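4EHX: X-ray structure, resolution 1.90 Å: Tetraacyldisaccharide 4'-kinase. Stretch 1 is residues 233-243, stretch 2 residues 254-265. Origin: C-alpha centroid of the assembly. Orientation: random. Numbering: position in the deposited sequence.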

# COMPACT_ATOMS: atom_id res chain seq x y z
N SER A 233 -4.75 13.83 13.03
CA SER A 233 -4.98 12.60 12.29
C SER A 233 -6.47 12.43 12.02
O SER A 233 -7.30 12.71 12.89
CB SER A 233 -4.44 11.40 13.06
OG SER A 233 -4.48 10.24 12.25
N GLY A 234 -6.78 11.98 10.82
CA GLY A 234 -8.16 11.84 10.38
C GLY A 234 -8.65 10.41 10.46
O GLY A 234 -9.40 9.96 9.59
N LEU A 235 -8.21 9.69 11.48
CA LEU A 235 -8.80 8.41 11.86
C LEU A 235 -8.13 7.83 13.10
O LEU A 235 -7.57 8.56 13.92
CB LEU A 235 -8.83 7.40 10.70
CG LEU A 235 -7.55 6.89 10.04
CD1 LEU A 235 -6.90 5.80 10.87
CD2 LEU A 235 -7.81 6.43 8.61
N GLY A 236 -8.17 6.51 13.23
CA GLY A 236 -7.60 5.84 14.38
C GLY A 236 -6.08 5.89 14.45
O GLY A 236 -5.48 5.40 15.41
N ASP A 237 -5.46 6.49 13.43
CA ASP A 237 -4.02 6.67 13.43
C ASP A 237 -3.59 7.48 14.64
O ASP A 237 -2.41 7.59 14.94
CB ASP A 237 -3.53 7.36 12.16
CG ASP A 237 -3.63 6.47 10.93
OD1 ASP A 237 -3.86 5.25 11.09
OD2 ASP A 237 -3.46 6.99 9.81
N ASN A 238 -4.57 8.07 15.32
CA ASN A 238 -4.35 8.69 16.62
C ASN A 238 -3.28 8.03 17.47
O ASN A 238 -2.31 8.66 17.88
CB ASN A 238 -5.64 8.64 17.45
CG ASN A 238 -5.41 9.01 18.91
OD1 ASN A 238 -4.55 9.82 19.23
ND2 ASN A 238 -6.20 8.41 19.80
N GLY A 239 -3.45 6.73 17.70
CA GLY A 239 -2.53 5.97 18.52
C GLY A 239 -1.22 5.78 17.78
O GLY A 239 -0.15 6.09 18.32
N GLN A 240 -1.29 5.25 16.56
CA GLN A 240 -0.10 4.97 15.76
C GLN A 240 0.72 6.24 15.50
O GLN A 240 1.90 6.32 15.84
CB GLN A 240 -0.49 4.32 14.44
CG GLN A 240 0.40 3.15 14.02
CD GLN A 240 0.24 1.94 14.94
OE1 GLN A 240 -0.88 1.47 15.17
NE2 GLN A 240 1.35 1.44 15.46
N PHE A 241 0.07 7.24 14.90
CA PHE A 241 0.71 8.52 14.58
C PHE A 241 1.37 9.15 15.81
O PHE A 241 2.53 9.57 15.74
CB PHE A 241 -0.33 9.47 13.98
CG PHE A 241 0.26 10.68 13.31
CD1 PHE A 241 1.50 10.62 12.69
CD2 PHE A 241 -0.42 11.89 13.30
CE1 PHE A 241 2.05 11.73 12.07
CE2 PHE A 241 0.11 13.00 12.68
CZ PHE A 241 1.35 12.93 12.06
N ARG A 242 0.65 9.21 16.92
CA ARG A 242 1.19 9.78 18.16
C ARG A 242 2.47 9.08 18.60
O ARG A 242 3.44 9.73 19.01
CB ARG A 242 0.15 9.73 19.29
CG ARG A 242 -0.99 10.72 19.17
CD ARG A 242 -1.96 10.60 20.34
NE ARG A 242 -1.40 11.11 21.58
CZ ARG A 242 -1.74 12.28 22.13
NH1 ARG A 242 -2.66 13.04 21.56
NH2 ARG A 242 -1.17 12.67 23.26
N LYS A 243 2.46 7.76 18.54
CA LYS A 243 3.61 6.96 18.93
C LYS A 243 4.83 7.29 18.07
O LYS A 243 5.91 7.57 18.59
CB LYS A 243 3.28 5.47 18.84
CG LYS A 243 4.37 4.55 19.39
CD LYS A 243 4.62 4.81 20.86
CE LYS A 243 5.72 3.91 21.41
NZ LYS A 243 5.37 2.47 21.30
N GLU A 254 0.59 20.13 20.52
CA GLU A 254 -0.84 19.89 20.49
C GLU A 254 -1.14 18.73 19.55
O GLU A 254 -0.42 18.52 18.57
CB GLU A 254 -1.56 21.20 20.15
CG GLU A 254 -3.06 21.09 20.00
CD GLU A 254 -3.68 22.42 19.61
OE1 GLU A 254 -4.92 22.46 19.41
OE2 GLU A 254 -2.93 23.41 19.51
N PHE A 255 -2.20 17.98 19.85
CA PHE A 255 -2.63 16.89 18.98
C PHE A 255 -4.15 17.02 18.83
O PHE A 255 -4.84 17.34 19.80
CB PHE A 255 -2.27 15.48 19.48
CG PHE A 255 -2.30 14.43 18.40
CD1 PHE A 255 -3.49 13.83 18.01
CD2 PHE A 255 -1.12 14.03 17.77
CE1 PHE A 255 -3.51 12.86 17.01
CE2 PHE A 255 -1.13 13.06 16.78
CZ PHE A 255 -2.33 12.48 16.40
N MET A 256 -4.64 16.78 17.63
CA MET A 256 -6.08 16.83 17.36
C MET A 256 -6.50 15.55 16.63
O MET A 256 -5.87 15.15 15.65
CB MET A 256 -6.42 18.05 16.50
CG MET A 256 -5.78 19.36 16.98
SD MET A 256 -5.82 20.68 15.75
CE MET A 256 -7.58 20.87 15.49
N SER A 257 -7.56 14.91 17.12
CA SER A 257 -8.14 13.74 16.45
C SER A 257 -9.46 14.09 15.76
O SER A 257 -10.36 14.66 16.38
CB SER A 257 -8.34 12.59 17.43
OG SER A 257 -7.11 11.95 17.73
N PHE A 258 -9.57 13.74 14.48
CA PHE A 258 -10.78 14.02 13.71
C PHE A 258 -11.51 12.72 13.35
O PHE A 258 -10.94 11.64 13.44
CB PHE A 258 -10.42 14.78 12.43
CG PHE A 258 -9.77 16.12 12.67
CD1 PHE A 258 -10.53 17.22 13.02
CD2 PHE A 258 -8.40 16.26 12.55
CE1 PHE A 258 -9.94 18.45 13.24
CE2 PHE A 258 -7.80 17.49 12.78
CZ PHE A 258 -8.57 18.58 13.12
N PRO A 259 -12.79 12.84 12.95
CA PRO A 259 -13.55 11.70 12.42
C PRO A 259 -12.82 11.05 11.24
O PRO A 259 -12.19 11.75 10.45
CB PRO A 259 -14.86 12.33 11.96
CG PRO A 259 -15.01 13.54 12.82
CD PRO A 259 -13.62 14.05 13.05
N ASP A 260 -12.91 9.73 11.14
CA ASP A 260 -12.14 8.97 10.16
C ASP A 260 -12.61 9.19 8.72
O ASP A 260 -11.91 8.86 7.77
CB ASP A 260 -12.18 7.47 10.51
CG ASP A 260 -13.58 6.88 10.40
OD1 ASP A 260 -14.48 7.57 9.89
OD2 ASP A 260 -13.77 5.72 10.83
N HIS A 261 -13.80 9.77 8.58
CA HIS A 261 -14.38 10.07 7.27
C HIS A 261 -14.14 11.53 6.87
O HIS A 261 -14.59 11.98 5.82
CB HIS A 261 -15.88 9.78 7.28
CG HIS A 261 -16.55 9.99 5.96
ND1 HIS A 261 -16.36 9.14 4.89
CD2 HIS A 261 -17.40 10.95 5.52
CE1 HIS A 261 -17.06 9.56 3.85
NE2 HIS A 261 -17.70 10.66 4.21
N TYR A 262 -13.42 12.25 7.73
CA TYR A 262 -13.22 13.68 7.56
C TYR A 262 -12.63 14.06 6.20
O TYR A 262 -11.54 13.62 5.84
CB TYR A 262 -12.35 14.24 8.69
CG TYR A 262 -12.52 15.72 8.92
CD1 TYR A 262 -13.78 16.28 9.03
CD2 TYR A 262 -11.42 16.55 9.05
CE1 TYR A 262 -13.95 17.63 9.25
CE2 TYR A 262 -11.57 17.91 9.26
CZ TYR A 262 -12.84 18.45 9.36
OH TYR A 262 -12.99 19.80 9.57
N ASP A 263 -13.38 14.86 5.45
CA ASP A 263 -12.95 15.35 4.15
C ASP A 263 -12.30 16.73 4.27
O ASP A 263 -12.04 17.40 3.26
CB ASP A 263 -14.12 15.37 3.16
CG ASP A 263 -15.12 16.49 3.43
OD1 ASP A 263 -15.16 17.00 4.57
OD2 ASP A 263 -15.88 16.84 2.50
N TYR A 264 -12.03 17.15 5.50
CA TYR A 264 -11.37 18.42 5.79
C TYR A 264 -11.98 19.60 5.05
O TYR A 264 -11.28 20.45 4.50
CB TYR A 264 -9.86 18.32 5.52
CG TYR A 264 -9.18 17.40 6.50
CD1 TYR A 264 -8.71 17.87 7.72
CD2 TYR A 264 -9.05 16.04 6.22
CE1 TYR A 264 -8.11 17.02 8.63
CE2 TYR A 264 -8.45 15.18 7.12
CZ TYR A 264 -7.98 15.68 8.32
OH TYR A 264 -7.38 14.84 9.22
N SER A 265 -13.31 19.66 5.06
CA SER A 265 -14.04 20.77 4.47
C SER A 265 -14.02 21.96 5.42
O SER A 265 -14.09 23.11 4.99
CB SER A 265 -15.47 20.36 4.13
OG SER A 265 -16.10 19.73 5.23

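The two stretches are joined first through their backbones. Ser233 runs parallel to strand 254-257 and pairs with Ser257, and its two polar backbone atoms are both satisfied there: Ser233 N donates to Met256 O (3.1 Å), while Ser233 O accepts from Phe258 N (3.0 Å, nearly linear). One residue thus bonds to the two neighbors of its partner, as parallel pairing requires.

Beyond this bridge the pairing loosens. Gly234 O receives no hydrogen bond from the second stretch; instead Asp260 CA approaches it at 3.0 Å, a CA-H...O contact with good direction. Pro259 O cannot help, being another acceptor, and is itself taken by Tyr262 N (3.0 Å) in the type I turn. Glycine suits position 234 because a CB there would clash with Tyr264 OH, which lies 3.3 Å from Gly234 CA and finds its hydrogen bond elsewhere in the structure.

Farther on, the helix that carries Phe241 and Arg242 runs roughly antiparallel to the strand, and Phe255 fills the space between them. Arg242 lays its aliphatic portion over one face of the Phe255 ring, with CG 3.5 Å from the ring centroid, a CH-pi contact. The buried Phe241 adds apolar packing, its CD2 3.7 Å from Phe255 CZ, with the rings oblique.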